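Local coordinates for ESX-1 secretion system protein EccA1 (Mycobacterium tuberculosis, PDB 4F3V) that probably hydrolyses ATP to power export of virulence factors by the ESX-1 type VII secretion system, this chain being the N-terminal TPR domain of the ATPase, at residues S9-A14 with I76-L81; A42-I47 with F58-S63; G92-P97 with E204-A209; S133-A138 with K163-F168; H177-A182 with R192-A197. All blocks are in the same frame, centred on the assembly; numbering follows the deposited sequence.

Contact 1: residues S9-A14 with I76-L81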
# COMPACT_ATOMS: atom_id res chain seq x y z
N SER A 9 9.53 -31.37 2.52
CA SER A 9 9.24 -31.74 3.87
C SER A 9 9.49 -30.52 4.83
O SER A 9 8.74 -30.32 5.76
CB SER A 9 9.99 -33.03 4.22
OG SER A 9 11.28 -32.75 4.66
N LEU A 10 10.49 -29.68 4.55
CA LEU A 10 10.70 -28.45 5.33
C LEU A 10 9.51 -27.50 5.17
O LEU A 10 9.05 -26.90 6.15
CB LEU A 10 11.98 -27.72 4.91
CG LEU A 10 13.34 -28.31 5.32
CD1 LEU A 10 14.43 -27.49 4.63
CD2 LEU A 10 13.55 -28.33 6.81
N PHE A 11 8.98 -27.39 3.96
CA PHE A 11 7.83 -26.53 3.73
C PHE A 11 6.58 -27.00 4.47
O PHE A 11 5.88 -26.23 5.13
CB PHE A 11 7.51 -26.43 2.21
CG PHE A 11 6.48 -25.40 1.90
CD1 PHE A 11 6.83 -24.11 1.72
CD2 PHE A 11 5.13 -25.74 1.91
CE1 PHE A 11 5.86 -23.14 1.48
CE2 PHE A 11 4.15 -24.78 1.69
CZ PHE A 11 4.52 -23.48 1.48
N GLU A 12 6.27 -28.29 4.33
CA GLU A 12 5.16 -28.89 5.01
C GLU A 12 5.28 -28.67 6.54
O GLU A 12 4.33 -28.25 7.20
CB GLU A 12 5.15 -30.34 4.64
CG GLU A 12 4.08 -31.15 5.26
CD GLU A 12 4.11 -32.52 4.70
OE1 GLU A 12 5.21 -33.00 4.31
OE2 GLU A 12 3.03 -33.08 4.63
N SER A 13 6.48 -28.90 7.08
CA SER A 13 6.71 -28.70 8.50
C SER A 13 6.51 -27.24 8.85
O SER A 13 5.90 -26.94 9.88
CB SER A 13 8.12 -29.17 8.92
OG SER A 13 8.20 -30.58 8.80
N ALA A 14 7.02 -26.33 8.02
CA ALA A 14 6.91 -24.90 8.32
C ALA A 14 5.43 -24.50 8.43
O ALA A 14 5.06 -23.77 9.32
CB ALA A 14 7.64 -24.04 7.28
N ILE A 76 -0.39 -28.41 -0.58
CA ILE A 76 -0.89 -27.30 0.25
C ILE A 76 -1.25 -26.15 -0.67
O ILE A 76 -0.47 -25.77 -1.56
CB ILE A 76 0.17 -26.85 1.27
CG1 ILE A 76 0.39 -27.96 2.32
CG2 ILE A 76 -0.20 -25.50 1.93
CD1 ILE A 76 1.54 -27.67 3.29
N SER A 77 -2.46 -25.61 -0.51
CA SER A 77 -2.81 -24.37 -1.19
C SER A 77 -2.13 -23.17 -0.49
O SER A 77 -2.13 -23.09 0.73
CB SER A 77 -4.34 -24.16 -1.17
OG SER A 77 -4.62 -22.87 -1.67
N MET A 78 -1.56 -22.25 -1.26
CA MET A 78 -0.91 -21.07 -0.67
C MET A 78 -1.89 -20.22 0.14
O MET A 78 -1.48 -19.52 1.05
CB MET A 78 -0.18 -20.22 -1.71
CG MET A 78 1.11 -20.87 -2.22
SD MET A 78 2.33 -21.05 -0.90
CE MET A 78 2.71 -19.33 -0.70
N SER A 79 -3.18 -20.29 -0.19
CA SER A 79 -4.19 -19.55 0.56
C SER A 79 -4.28 -19.99 2.00
O SER A 79 -4.67 -19.22 2.86
CB SER A 79 -5.56 -19.71 -0.09
OG SER A 79 -5.50 -19.16 -1.39
N THR A 80 -3.90 -21.24 2.24
CA THR A 80 -3.96 -21.83 3.58
C THR A 80 -2.90 -21.19 4.51
O THR A 80 -3.07 -21.18 5.72
CB THR A 80 -3.79 -23.35 3.46
OG1 THR A 80 -4.93 -23.87 2.74
CG2 THR A 80 -3.71 -24.03 4.86
N LEU A 81 -1.83 -20.65 3.95
CA LEU A 81 -0.86 -19.90 4.78
C LEU A 81 -1.44 -18.61 5.37
O LEU A 81 -0.93 -18.10 6.38
CB LEU A 81 0.40 -19.57 4.00
CG LEU A 81 1.43 -20.68 3.93
CD1 LEU A 81 0.82 -21.87 3.19
CD2 LEU A 81 2.71 -20.16 3.27
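At the N-terminal end of this TPR domain, helix 2-17 is covered by the loop that runs from helix 69-72 to strand 84-86, and residues 9-14 and 76-81 are where the two meet. One ring does most of the work. Phe11 has CG anti to its backbone N (chi1 -171°), which sends the ring off the helix and into the loop. Its far end is shared by two side chains: CZ lies 4.0 Å from Met78 SD and 4.2 Å from Leu81 CD2. Leu81 meets the ring tip to tip, whereas Met78, bent at chi2 and chi3, crosses it obliquely. The sulfur sits 5.3 Å from the centroid of the Phe11 ring, 70° off its normal, a Met-aromatic contact made from an oblique direction. Ile76 comes in at the ring's edge, near its plane, with CD1 4.2 Å from Phe11 CE2. The same methyl reaches the helix backbone, 4.2 Å from Glu12 CA, so Ile76 lies against both the aromatic group and the turn that carries it. Leu70 and Ser71 of helix 69-72 and Asp41 of helix 40-48 also touch the Phe11 side chain. Every direct contact between the segments is apolar or sulfur-aromatic, so what joins them is side-chain packing, most of it around one buried ring, with no backbone bonding between them to fix the register.

Contact 2: residues A42-I47 with F58-S63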
# COMPACT_ATOMS: atom_id res chain seq x y z
N ALA A 42 8.24 -20.21 -0.30
CA ALA A 42 8.97 -20.03 0.96
C ALA A 42 9.25 -18.55 1.28
O ALA A 42 9.26 -18.17 2.44
CB ALA A 42 10.25 -20.87 0.96
N TRP A 43 9.51 -17.73 0.26
CA TRP A 43 9.58 -16.29 0.47
C TRP A 43 8.27 -15.75 1.00
O TRP A 43 8.27 -14.95 1.94
CB TRP A 43 10.00 -15.53 -0.78
CG TRP A 43 11.41 -15.80 -1.22
CD1 TRP A 43 11.82 -16.54 -2.31
CD2 TRP A 43 12.64 -15.36 -0.57
NE1 TRP A 43 13.18 -16.59 -2.39
CE2 TRP A 43 13.73 -15.90 -1.36
CE3 TRP A 43 12.94 -14.62 0.56
CZ2 TRP A 43 15.06 -15.68 -1.03
CZ3 TRP A 43 14.27 -14.41 0.88
CH2 TRP A 43 15.31 -14.92 0.10
N ILE A 44 7.16 -16.24 0.47
CA ILE A 44 5.84 -15.85 0.96
C ILE A 44 5.62 -16.37 2.41
O ILE A 44 5.03 -15.69 3.24
CB ILE A 44 4.72 -16.31 -0.02
CG1 ILE A 44 4.90 -15.58 -1.37
CG2 ILE A 44 3.33 -16.07 0.56
CD1 ILE A 44 4.07 -16.15 -2.51
N GLY A 45 6.07 -17.58 2.68
CA GLY A 45 6.04 -18.12 4.05
C GLY A 45 6.78 -17.21 5.02
O GLY A 45 6.30 -16.94 6.12
N ARG A 46 7.94 -16.68 4.60
CA ARG A 46 8.70 -15.76 5.45
C ARG A 46 7.90 -14.49 5.75
O ARG A 46 7.88 -14.02 6.91
CB ARG A 46 10.05 -15.41 4.84
CG ARG A 46 11.03 -16.57 4.86
CD ARG A 46 12.30 -16.28 4.08
NE ARG A 46 13.01 -15.11 4.58
CZ ARG A 46 14.33 -14.91 4.50
NH1 ARG A 46 15.14 -15.79 3.92
NH2 ARG A 46 14.83 -13.79 4.99
N ILE A 47 7.24 -13.96 4.72
CA ILE A 47 6.35 -12.80 4.87
C ILE A 47 5.26 -13.11 5.90
O ILE A 47 4.99 -12.32 6.80
CB ILE A 47 5.70 -12.39 3.53
CG1 ILE A 47 6.76 -11.85 2.57
CG2 ILE A 47 4.62 -11.34 3.78
CD1 ILE A 47 6.26 -11.50 1.16
N PHE A 58 10.93 -8.58 -2.70
CA PHE A 58 11.55 -8.57 -4.03
C PHE A 58 11.72 -9.98 -4.57
O PHE A 58 11.46 -10.25 -5.74
CB PHE A 58 12.90 -7.83 -4.07
CG PHE A 58 13.72 -8.15 -5.30
CD1 PHE A 58 13.43 -7.54 -6.52
CD2 PHE A 58 14.75 -9.10 -5.27
CE1 PHE A 58 14.15 -7.84 -7.67
CE2 PHE A 58 15.46 -9.41 -6.44
CZ PHE A 58 15.16 -8.79 -7.63
N ARG A 59 12.18 -10.88 -3.70
CA ARG A 59 12.46 -12.24 -4.12
C ARG A 59 11.20 -12.97 -4.46
O ARG A 59 11.21 -13.81 -5.36
CB ARG A 59 13.27 -12.98 -3.06
CG ARG A 59 14.68 -12.45 -2.99
CD ARG A 59 15.58 -13.37 -3.79
NE ARG A 59 16.82 -12.70 -4.13
CZ ARG A 59 17.42 -12.73 -5.33
NH1 ARG A 59 16.91 -13.40 -6.38
NH2 ARG A 59 18.54 -12.07 -5.49
N ALA A 60 10.12 -12.70 -3.72
CA ALA A 60 8.84 -13.33 -4.00
C ALA A 60 8.39 -12.90 -5.40
O ALA A 60 7.99 -13.72 -6.23
CB ALA A 60 7.80 -12.97 -2.95
N TRP A 61 8.55 -11.61 -5.69
CA TRP A 61 8.21 -11.08 -7.00
C TRP A 61 9.08 -11.63 -8.12
O TRP A 61 8.58 -12.02 -9.19
CB TRP A 61 8.29 -9.57 -6.96
CG TRP A 61 8.31 -8.93 -8.31
CD1 TRP A 61 9.38 -8.31 -8.95
CD2 TRP A 61 7.22 -8.87 -9.26
NE1 TRP A 61 9.03 -7.88 -10.19
CE2 TRP A 61 7.74 -8.17 -10.43
CE3 TRP A 61 5.93 -9.30 -9.26
CZ2 TRP A 61 6.96 -7.93 -11.55
CZ3 TRP A 61 5.14 -9.06 -10.41
CH2 TRP A 61 5.66 -8.38 -11.52
N TYR A 62 10.39 -11.63 -7.89
CA TYR A 62 11.35 -12.10 -8.89
C TYR A 62 11.13 -13.58 -9.26
O TYR A 62 11.30 -13.96 -10.41
CB TYR A 62 12.78 -11.89 -8.35
CG TYR A 62 13.88 -12.12 -9.34
CD1 TYR A 62 14.39 -11.07 -10.13
CD2 TYR A 62 14.46 -13.38 -9.49
CE1 TYR A 62 15.42 -11.30 -11.05
CE2 TYR A 62 15.49 -13.62 -10.38
CZ TYR A 62 15.97 -12.58 -11.17
OH TYR A 62 16.99 -12.82 -12.09
N SER A 63 10.73 -14.38 -8.28
CA SER A 63 10.46 -15.81 -8.49
C SER A 63 8.96 -16.14 -8.70
O SER A 63 8.54 -17.31 -8.56
CB SER A 63 11.03 -16.61 -7.29
OG SER A 63 10.39 -16.29 -6.09
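Trp43 CB rests 4.0 Å from Ala60 CB, where the backbones of residues 42-47 and 58-63 come nearest. With CG anti to the carbonyl carbon (chi1 -67°), the indole then stands up alongside Arg59, both side chains pointing the same way. CG, CD1, CD2, NE1 and CE2 all lie beneath Arg59 CB, which sits over the face of the five-membered ring, 3.5 Å from its centroid, as a CH-pi contact. The tightest approach is from Trp43 CE2 to Arg59 CB, 3.4 Å. Farther out, Trp43 CZ2 takes up the chain of Arg59, with Arg59 CD at 3.6 Å, and Trp43 CH2 lies near Arg59 CG and CD. Arg59 bends at chi2 (-98°), and its guanidinium leads away from the indole, with Phe58 CE2 over one of its faces, so its aliphatic part, not its charge, covers the indole. The two helices form an antiparallel hairpin of the kind from which TPR-like folds are built, their short segments crossing at -150° with axes 8.9 Å apart. On the indole's five-membered side, CD1 is 4.0 Å from Ser63 OG. That hydroxyl donates to Arg59 O at 2.7 Å, in the carbonyl plane and on a lone pair, and Ser63 N binds the same oxygen. The polar edge of the indole is satisfied elsewhere, NE1 donating to Glu37 O, while Trp43 CZ3 lies over one face of the Arg46 guanidinium, whose NE forms a salt bridge with Asp51.

Contact 3: residues G92-P97 with E204-A209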
# COMPACT_ATOMS: atom_id res chain seq x y z
N GLY A 92 -3.91 4.77 3.74
CA GLY A 92 -4.50 4.02 4.82
C GLY A 92 -3.76 2.72 5.07
O GLY A 92 -2.81 2.40 4.37
N ASP A 93 -4.22 2.01 6.09
CA ASP A 93 -3.68 0.70 6.45
C ASP A 93 -4.58 -0.34 5.80
O ASP A 93 -5.67 -0.63 6.29
CB ASP A 93 -3.63 0.54 7.98
CG ASP A 93 -3.00 -0.79 8.42
OD1 ASP A 93 -2.78 -1.68 7.55
OD2 ASP A 93 -2.74 -0.96 9.65
N ILE A 94 -4.16 -0.82 4.65
CA ILE A 94 -4.96 -1.76 3.87
C ILE A 94 -4.07 -2.94 3.50
O ILE A 94 -2.96 -2.76 2.96
CB ILE A 94 -5.53 -1.08 2.58
CG1 ILE A 94 -6.32 0.20 2.93
CG2 ILE A 94 -6.40 -2.04 1.76
CD1 ILE A 94 -6.70 1.08 1.76
N THR A 95 -4.53 -4.15 3.79
CA THR A 95 -3.78 -5.34 3.39
C THR A 95 -4.60 -6.15 2.40
O THR A 95 -5.82 -5.96 2.29
CB THR A 95 -3.35 -6.15 4.62
OG1 THR A 95 -4.51 -6.57 5.34
CG2 THR A 95 -2.50 -5.28 5.53
N TYR A 96 -3.94 -7.08 1.72
CA TYR A 96 -4.55 -7.90 0.68
C TYR A 96 -4.01 -9.33 0.83
O TYR A 96 -2.82 -9.50 1.07
CB TYR A 96 -4.16 -7.31 -0.69
CG TYR A 96 -5.01 -7.81 -1.80
CD1 TYR A 96 -6.26 -7.25 -2.05
CD2 TYR A 96 -4.58 -8.87 -2.60
CE1 TYR A 96 -7.07 -7.74 -3.05
CE2 TYR A 96 -5.38 -9.36 -3.61
CZ TYR A 96 -6.63 -8.79 -3.83
OH TYR A 96 -7.40 -9.28 -4.85
N PRO A 97 -4.87 -10.35 0.74
CA PRO A 97 -4.40 -11.73 0.90
C PRO A 97 -3.58 -12.26 -0.29
O PRO A 97 -3.93 -12.00 -1.44
CB PRO A 97 -5.70 -12.53 1.07
CG PRO A 97 -6.68 -11.77 0.25
CD PRO A 97 -6.33 -10.30 0.51
N GLU A 204 -12.48 3.63 8.20
CA GLU A 204 -11.67 3.26 9.35
C GLU A 204 -10.21 3.01 8.96
O GLU A 204 -9.29 3.53 9.60
CB GLU A 204 -12.27 2.05 10.09
CG GLU A 204 -11.37 1.47 11.18
CD GLU A 204 -12.14 0.67 12.25
OE1 GLU A 204 -12.60 -0.47 11.96
OE2 GLU A 204 -12.28 1.16 13.40
N ALA A 205 -9.98 2.25 7.88
CA ALA A 205 -8.62 1.95 7.43
C ALA A 205 -7.86 3.22 7.05
O ALA A 205 -6.65 3.25 7.21
CB ALA A 205 -8.64 1.00 6.24
N CYS A 206 -8.57 4.24 6.58
CA CYS A 206 -7.96 5.47 6.09
C CYS A 206 -8.22 6.66 7.06
O CYS A 206 -8.05 7.82 6.68
CB CYS A 206 -8.49 5.79 4.69
SG CYS A 206 -8.17 4.51 3.42
N ALA A 207 -8.55 6.36 8.31
CA ALA A 207 -8.96 7.38 9.28
C ALA A 207 -7.91 8.47 9.47
O ALA A 207 -8.24 9.63 9.58
CB ALA A 207 -9.30 6.75 10.64
N ARG A 208 -6.64 8.08 9.48
CA ARG A 208 -5.57 9.03 9.76
C ARG A 208 -5.38 10.08 8.65
O ARG A 208 -5.32 11.29 8.95
CB ARG A 208 -4.28 8.29 10.03
CG ARG A 208 -4.37 7.48 11.31
CD ARG A 208 -3.17 6.60 11.48
NE ARG A 208 -1.98 7.42 11.64
CZ ARG A 208 -0.74 7.06 11.31
NH1 ARG A 208 -0.48 5.89 10.76
NH2 ARG A 208 0.25 7.93 11.53
N ALA A 209 -5.31 9.63 7.40
CA ALA A 209 -5.20 10.54 6.26
C ALA A 209 -6.47 11.38 6.10
O ALA A 209 -6.41 12.56 5.79
CB ALA A 209 -4.91 9.78 4.95
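A single hydrogen bond joins the two backbones: Asp93 N donates to Ala205 O at 2.9 Å, nearly straight at 163°, but from above the carbonyl plane, not along a lone pair. Close packing on the backbone goes with it. Gly92 CA lies 3.3 Å from the same Ala205 O and 4.0 Å from Cys206 SG; with no side chain on Gly92, the two chains come this near. Ala205 CB also lies 3.4 Å from Asp93 O. The apolar contacts belong to Ile94, which uses one branch, CG1 lying 4.1 Å from Ala205 CB and CD1 at its end 4.1 Å from Cys206 SG. Ala205 and Cys206 occupy the type I turn Glu204 to Ala207, with Cys206 at the N-cap of helix 207-221. The contact thus sets the lead-in to strand 95-97, half of the hairpin with strand 84-86, against the start of that helix, while Phe168 and Ala172 of helix 167-183 touch Ile94.

Contact 4: residues S133-A138 with K163-F168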
# COMPACT_ATOMS: atom_id res chain seq x y z
N SER A 133 -9.15 -7.45 -12.87
CA SER A 133 -8.67 -6.74 -11.68
C SER A 133 -8.15 -5.35 -12.01
O SER A 133 -7.26 -4.86 -11.34
CB SER A 133 -7.59 -7.57 -10.97
OG SER A 133 -8.19 -8.71 -10.36
N GLU A 134 -8.73 -4.69 -13.01
CA GLU A 134 -8.22 -3.42 -13.48
C GLU A 134 -8.22 -2.37 -12.35
O GLU A 134 -7.30 -1.56 -12.24
CB GLU A 134 -9.08 -2.89 -14.64
CG GLU A 134 -8.93 -3.66 -15.95
CD GLU A 134 -9.90 -4.82 -16.10
OE1 GLU A 134 -10.55 -5.25 -15.11
OE2 GLU A 134 -10.03 -5.30 -17.25
N HIS A 135 -9.26 -2.40 -11.54
CA HIS A 135 -9.41 -1.48 -10.43
C HIS A 135 -8.31 -1.61 -9.40
O HIS A 135 -7.90 -0.62 -8.82
CB HIS A 135 -10.78 -1.70 -9.79
CG HIS A 135 -10.95 -3.09 -9.20
ND1 HIS A 135 -11.18 -4.20 -9.96
CD2 HIS A 135 -10.90 -3.54 -7.88
CE1 HIS A 135 -11.28 -5.28 -9.17
NE2 HIS A 135 -11.11 -4.88 -7.89
N LEU A 136 -7.82 -2.84 -9.20
CA LEU A 136 -6.72 -3.08 -8.28
C LEU A 136 -5.43 -2.47 -8.77
O LEU A 136 -4.69 -1.87 -7.98
CB LEU A 136 -6.50 -4.57 -8.05
CG LEU A 136 -7.55 -5.29 -7.22
CD1 LEU A 136 -7.35 -6.80 -7.38
CD2 LEU A 136 -7.51 -4.84 -5.77
N VAL A 137 -5.14 -2.61 -10.05
CA VAL A 137 -3.98 -1.94 -10.66
C VAL A 137 -4.13 -0.42 -10.62
O VAL A 137 -3.16 0.25 -10.33
CB VAL A 137 -3.71 -2.43 -12.10
CG1 VAL A 137 -2.65 -1.56 -12.79
CG2 VAL A 137 -3.31 -3.90 -12.06
N ALA A 138 -5.33 0.10 -10.89
CA ALA A 138 -5.56 1.54 -10.78
C ALA A 138 -5.28 2.01 -9.37
O ALA A 138 -4.60 3.02 -9.18
CB ALA A 138 -6.97 1.93 -11.21
N LYS A 163 -17.44 3.39 -10.50
CA LYS A 163 -17.76 2.20 -11.28
C LYS A 163 -17.02 0.94 -10.82
O LYS A 163 -17.10 -0.10 -11.49
CB LYS A 163 -17.47 2.47 -12.77
CG LYS A 163 -18.44 3.42 -13.47
CD LYS A 163 -17.86 3.96 -14.80
CE LYS A 163 -17.33 2.90 -15.76
NZ LYS A 163 -18.42 2.07 -16.35
N TRP A 164 -16.30 0.99 -9.70
CA TRP A 164 -15.59 -0.20 -9.25
C TRP A 164 -16.51 -1.21 -8.57
O TRP A 164 -17.50 -0.82 -7.97
CB TRP A 164 -14.47 0.20 -8.32
CG TRP A 164 -13.38 0.98 -9.02
CD1 TRP A 164 -13.39 1.49 -10.32
CD2 TRP A 164 -12.12 1.40 -8.45
NE1 TRP A 164 -12.22 2.14 -10.59
CE2 TRP A 164 -11.41 2.12 -9.52
CE3 TRP A 164 -11.50 1.23 -7.23
CZ2 TRP A 164 -10.18 2.65 -9.34
CZ3 TRP A 164 -10.24 1.78 -7.06
CH2 TRP A 164 -9.59 2.48 -8.09
N PRO A 165 -16.17 -2.52 -8.65
CA PRO A 165 -17.00 -3.51 -7.92
C PRO A 165 -16.82 -3.37 -6.40
O PRO A 165 -17.78 -3.20 -5.62
CB PRO A 165 -16.43 -4.88 -8.37
CG PRO A 165 -15.57 -4.59 -9.55
CD PRO A 165 -15.07 -3.18 -9.38
N ASP A 166 -15.55 -3.38 -6.02
CA ASP A 166 -15.12 -3.51 -4.66
C ASP A 166 -15.39 -2.18 -3.96
O ASP A 166 -14.71 -1.19 -4.23
CB ASP A 166 -13.63 -3.87 -4.71
CG ASP A 166 -13.02 -4.08 -3.36
OD1 ASP A 166 -13.64 -3.64 -2.38
OD2 ASP A 166 -11.92 -4.69 -3.31
N LYS A 167 -16.41 -2.14 -3.11
CA LYS A 167 -16.84 -0.89 -2.48
C LYS A 167 -15.85 -0.40 -1.42
O LYS A 167 -15.81 0.80 -1.15
CB LYS A 167 -18.25 -0.99 -1.90
CG LYS A 167 -19.35 -1.07 -2.96
CD LYS A 167 -20.65 -0.39 -2.54
CE LYS A 167 -21.85 -1.08 -3.18
NZ LYS A 167 -23.12 -0.38 -2.87
N PHE A 168 -15.09 -1.32 -0.83
CA PHE A 168 -14.02 -0.94 0.06
C PHE A 168 -12.99 -0.15 -0.73
O PHE A 168 -12.60 0.94 -0.35
CB PHE A 168 -13.37 -2.17 0.72
CG PHE A 168 -12.27 -1.82 1.68
CD1 PHE A 168 -10.97 -1.60 1.22
CD2 PHE A 168 -12.53 -1.67 3.04
CE1 PHE A 168 -9.95 -1.25 2.10
CE2 PHE A 168 -11.51 -1.32 3.92
CZ PHE A 168 -10.23 -1.11 3.45
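His135 holds CG in the crowded position between its backbone N and carbonyl carbon (chi1 63°), and Trp164 has CG anti to its carbonyl carbon (chi1 -67°); together these settings lay the indole against the first turn of helix 134-147. His135 CB sits over the face of the Trp164 five-membered ring, 3.8 Å from its centroid, a CH-pi contact, with Trp164 CD2 the nearest ring atom at 3.6 Å. Over the six-membered part, the carbonyl His135 O lies above the same indole, 3.6 Å from Trp164 CH2. One turn further along the helix, Ala138 CB reaches Trp164 CZ2 at 3.8 Å. The residues doing the covering belong to the loop leading into helix 167-183, so the contact joins the N-terminal ends of two helices of the TPR domain near its surface. The imidazole itself is met by the next two residues of that loop. Pro165 CD lies over one face of the His135 ring, 4.2 Å from its centroid and displaced toward the rim, a second CH-pi contact. Asp166 crosses His135 at about a right angle, its CB 4.2 Å from His135 NE2. The carboxylate is close enough that it could raise the imidazole's affinity for a proton, though its oxygens and the imidazole nitrogens are not in contact. Asp166 is the N-cap of helix 167-183, OD1 accepting from Leu169 N and, weakly, from Phe168 N.

Contact 5: residues H177-A182 with R192-A197. With SO4 (sulfate ion), chain E.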
# COMPACT_ATOMS: atom_id res chain seq x y z
N HIS A 177 -8.54 10.47 -3.95
CA HIS A 177 -9.03 11.58 -4.75
C HIS A 177 -9.05 12.84 -3.86
O HIS A 177 -8.59 13.93 -4.26
CB HIS A 177 -10.42 11.26 -5.31
CG HIS A 177 -10.80 12.11 -6.52
ND1 HIS A 177 -11.65 11.67 -7.48
CD2 HIS A 177 -10.44 13.40 -6.88
CE1 HIS A 177 -11.79 12.64 -8.40
NE2 HIS A 177 -11.05 13.69 -8.03
N GLY A 178 -9.53 12.69 -2.62
CA GLY A 178 -9.59 13.81 -1.65
C GLY A 178 -8.24 14.32 -1.20
O GLY A 178 -8.03 15.53 -1.12
N VAL A 179 -7.31 13.39 -0.94
CA VAL A 179 -5.94 13.74 -0.61
C VAL A 179 -5.26 14.51 -1.75
O VAL A 179 -4.60 15.53 -1.52
CB VAL A 179 -5.15 12.50 -0.18
CG1 VAL A 179 -3.65 12.79 -0.12
CG2 VAL A 179 -5.69 12.00 1.18
N ALA A 180 -5.38 13.98 -2.97
CA ALA A 180 -4.84 14.63 -4.17
C ALA A 180 -5.43 16.05 -4.31
O ALA A 180 -4.69 17.02 -4.55
CB ALA A 180 -5.12 13.78 -5.42
N ALA A 181 -6.74 16.19 -4.14
CA ALA A 181 -7.39 17.53 -4.19
C ALA A 181 -6.82 18.50 -3.16
O ALA A 181 -6.49 19.64 -3.49
CB ALA A 181 -8.89 17.42 -3.99
N ALA A 182 -6.68 18.04 -1.93
CA ALA A 182 -6.09 18.86 -0.86
C ALA A 182 -4.68 19.34 -1.19
O ALA A 182 -4.36 20.52 -1.01
CB ALA A 182 -6.11 18.09 0.45
N ARG A 192 -15.38 17.72 0.71
CA ARG A 192 -16.50 16.89 0.23
C ARG A 192 -16.06 15.41 0.04
O ARG A 192 -16.67 14.49 0.57
CB ARG A 192 -17.06 17.44 -1.10
CG ARG A 192 -18.25 16.64 -1.63
CD ARG A 192 -18.81 17.16 -2.96
NE ARG A 192 -17.80 17.23 -4.02
CZ ARG A 192 -17.46 16.25 -4.87
NH1 ARG A 192 -18.03 15.04 -4.82
NH2 ARG A 192 -16.52 16.48 -5.78
N ARG A 193 -14.97 15.19 -0.69
CA ARG A 193 -14.56 13.81 -0.98
C ARG A 193 -14.10 13.04 0.25
O ARG A 193 -14.40 11.85 0.37
CB ARG A 193 -13.47 13.77 -2.06
CG ARG A 193 -13.94 14.33 -3.37
CD ARG A 193 -12.89 14.15 -4.44
NE ARG A 193 -13.27 14.75 -5.71
CZ ARG A 193 -14.15 14.23 -6.56
NH1 ARG A 193 -14.79 13.09 -6.28
NH2 ARG A 193 -14.41 14.87 -7.70
N LEU A 194 -13.37 13.70 1.14
CA LEU A 194 -12.86 13.03 2.34
C LEU A 194 -14.00 12.72 3.32
O LEU A 194 -14.00 11.67 3.96
CB LEU A 194 -11.76 13.86 3.02
CG LEU A 194 -10.43 13.95 2.24
CD1 LEU A 194 -9.48 14.95 2.94
CD2 LEU A 194 -9.79 12.58 2.05
N THR A 195 -14.98 13.62 3.39
CA THR A 195 -16.19 13.39 4.20
C THR A 195 -17.02 12.22 3.66
O THR A 195 -17.41 11.36 4.44
CB THR A 195 -17.03 14.67 4.34
OG1 THR A 195 -16.22 15.69 4.93
CG2 THR A 195 -18.28 14.41 5.22
N GLU A 196 -17.24 12.16 2.35
CA GLU A 196 -17.92 11.01 1.75
C GLU A 196 -17.15 9.70 1.93
O GLU A 196 -17.74 8.66 2.29
CB GLU A 196 -18.21 11.24 0.27
CG GLU A 196 -19.35 12.25 0.06
CD GLU A 196 -19.68 12.54 -1.41
OE1 GLU A 196 -19.45 11.65 -2.26
OE2 GLU A 196 -20.24 13.63 -1.70
N ALA A 197 -15.83 9.73 1.71
CA ALA A 197 -15.01 8.54 1.86
C ALA A 197 -15.03 8.05 3.33
O ALA A 197 -14.92 6.86 3.61
CB ALA A 197 -13.59 8.80 1.39
S SO4 E . -17.59 12.83 -8.72
O1 SO4 E . -18.19 13.61 -7.60
O2 SO4 E . -16.51 12.00 -8.15
O3 SO4 E . -18.58 11.92 -9.32
O4 SO4 E . -17.09 13.78 -9.74
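The guanidinium of Arg193 lies flat on the imidazole of His177, their centres 3.5 Å apart and planes tilted by 10°. Arg193 NE stands over the ring near its rim, 3.3 Å from His177 CD2, while Arg193 CZ is 3.4 Å from His177 CE1; CD adds a CH-pi contact to the same face. His177 NE2 and Arg193 NE are close but badly angled for a hydrogen bond, so the pair is held by stacking. Arg193 runs extended from CG to NE, and His177 has CG anti to its backbone N (chi1 -160°), which turns the ring to meet it. Beneath them the side chains of helix 187-198 press onto the backbone at Gly178, whose CA is 3.9 Å from both Arg193 CB and Leu194 CD2; having no side chain, Gly178 lets that leucine methyl lie directly on its CA. Leu194 CD2 also packs on Val179 CG2. Helices 167-183 and 187-198 form an antiparallel pair, as in TPR folds, the short segments crossing at -157°. On the opposite face of the Arg193 guanidinium lies Arg192 NH2, a close approach of two like-charged groups that the nearby sulfate may ease. This ion, probably from the crystallisation liquor, accepts from Arg193 NH1 through O2 at 2.8 Å, almost straight and in the guanidinium plane, and from Arg192 NH1 through O1 at 3.1 Å. Glu189, on the same helix as the two arginines, forms a salt bridge with Arg193 NE.

Overall arrangement
The five contacts run along an elongated helical domain, with contacts 1 and 5 on opposite sides of its centre, their centres 42 Å apart. Contact 2 is nested within the chain loop closed by contact 1 and touches it: Met78 CE meets Ile44 CG2 at 3.5 Å, making one packed N-terminal cluster. Contact 3 closes a longer loop enclosing contacts 4 and 5. Phe168 binds contact 4 to it, with CE1 3.7 Å from Ile94 CG2. Contacts 4 and 5 share helix 167-183 but stay about 7 Å apart at their nearest atoms. A bound samarium ion lies about 13 Å from the side chain of Ala60 and about 14 Å from that of Asp93.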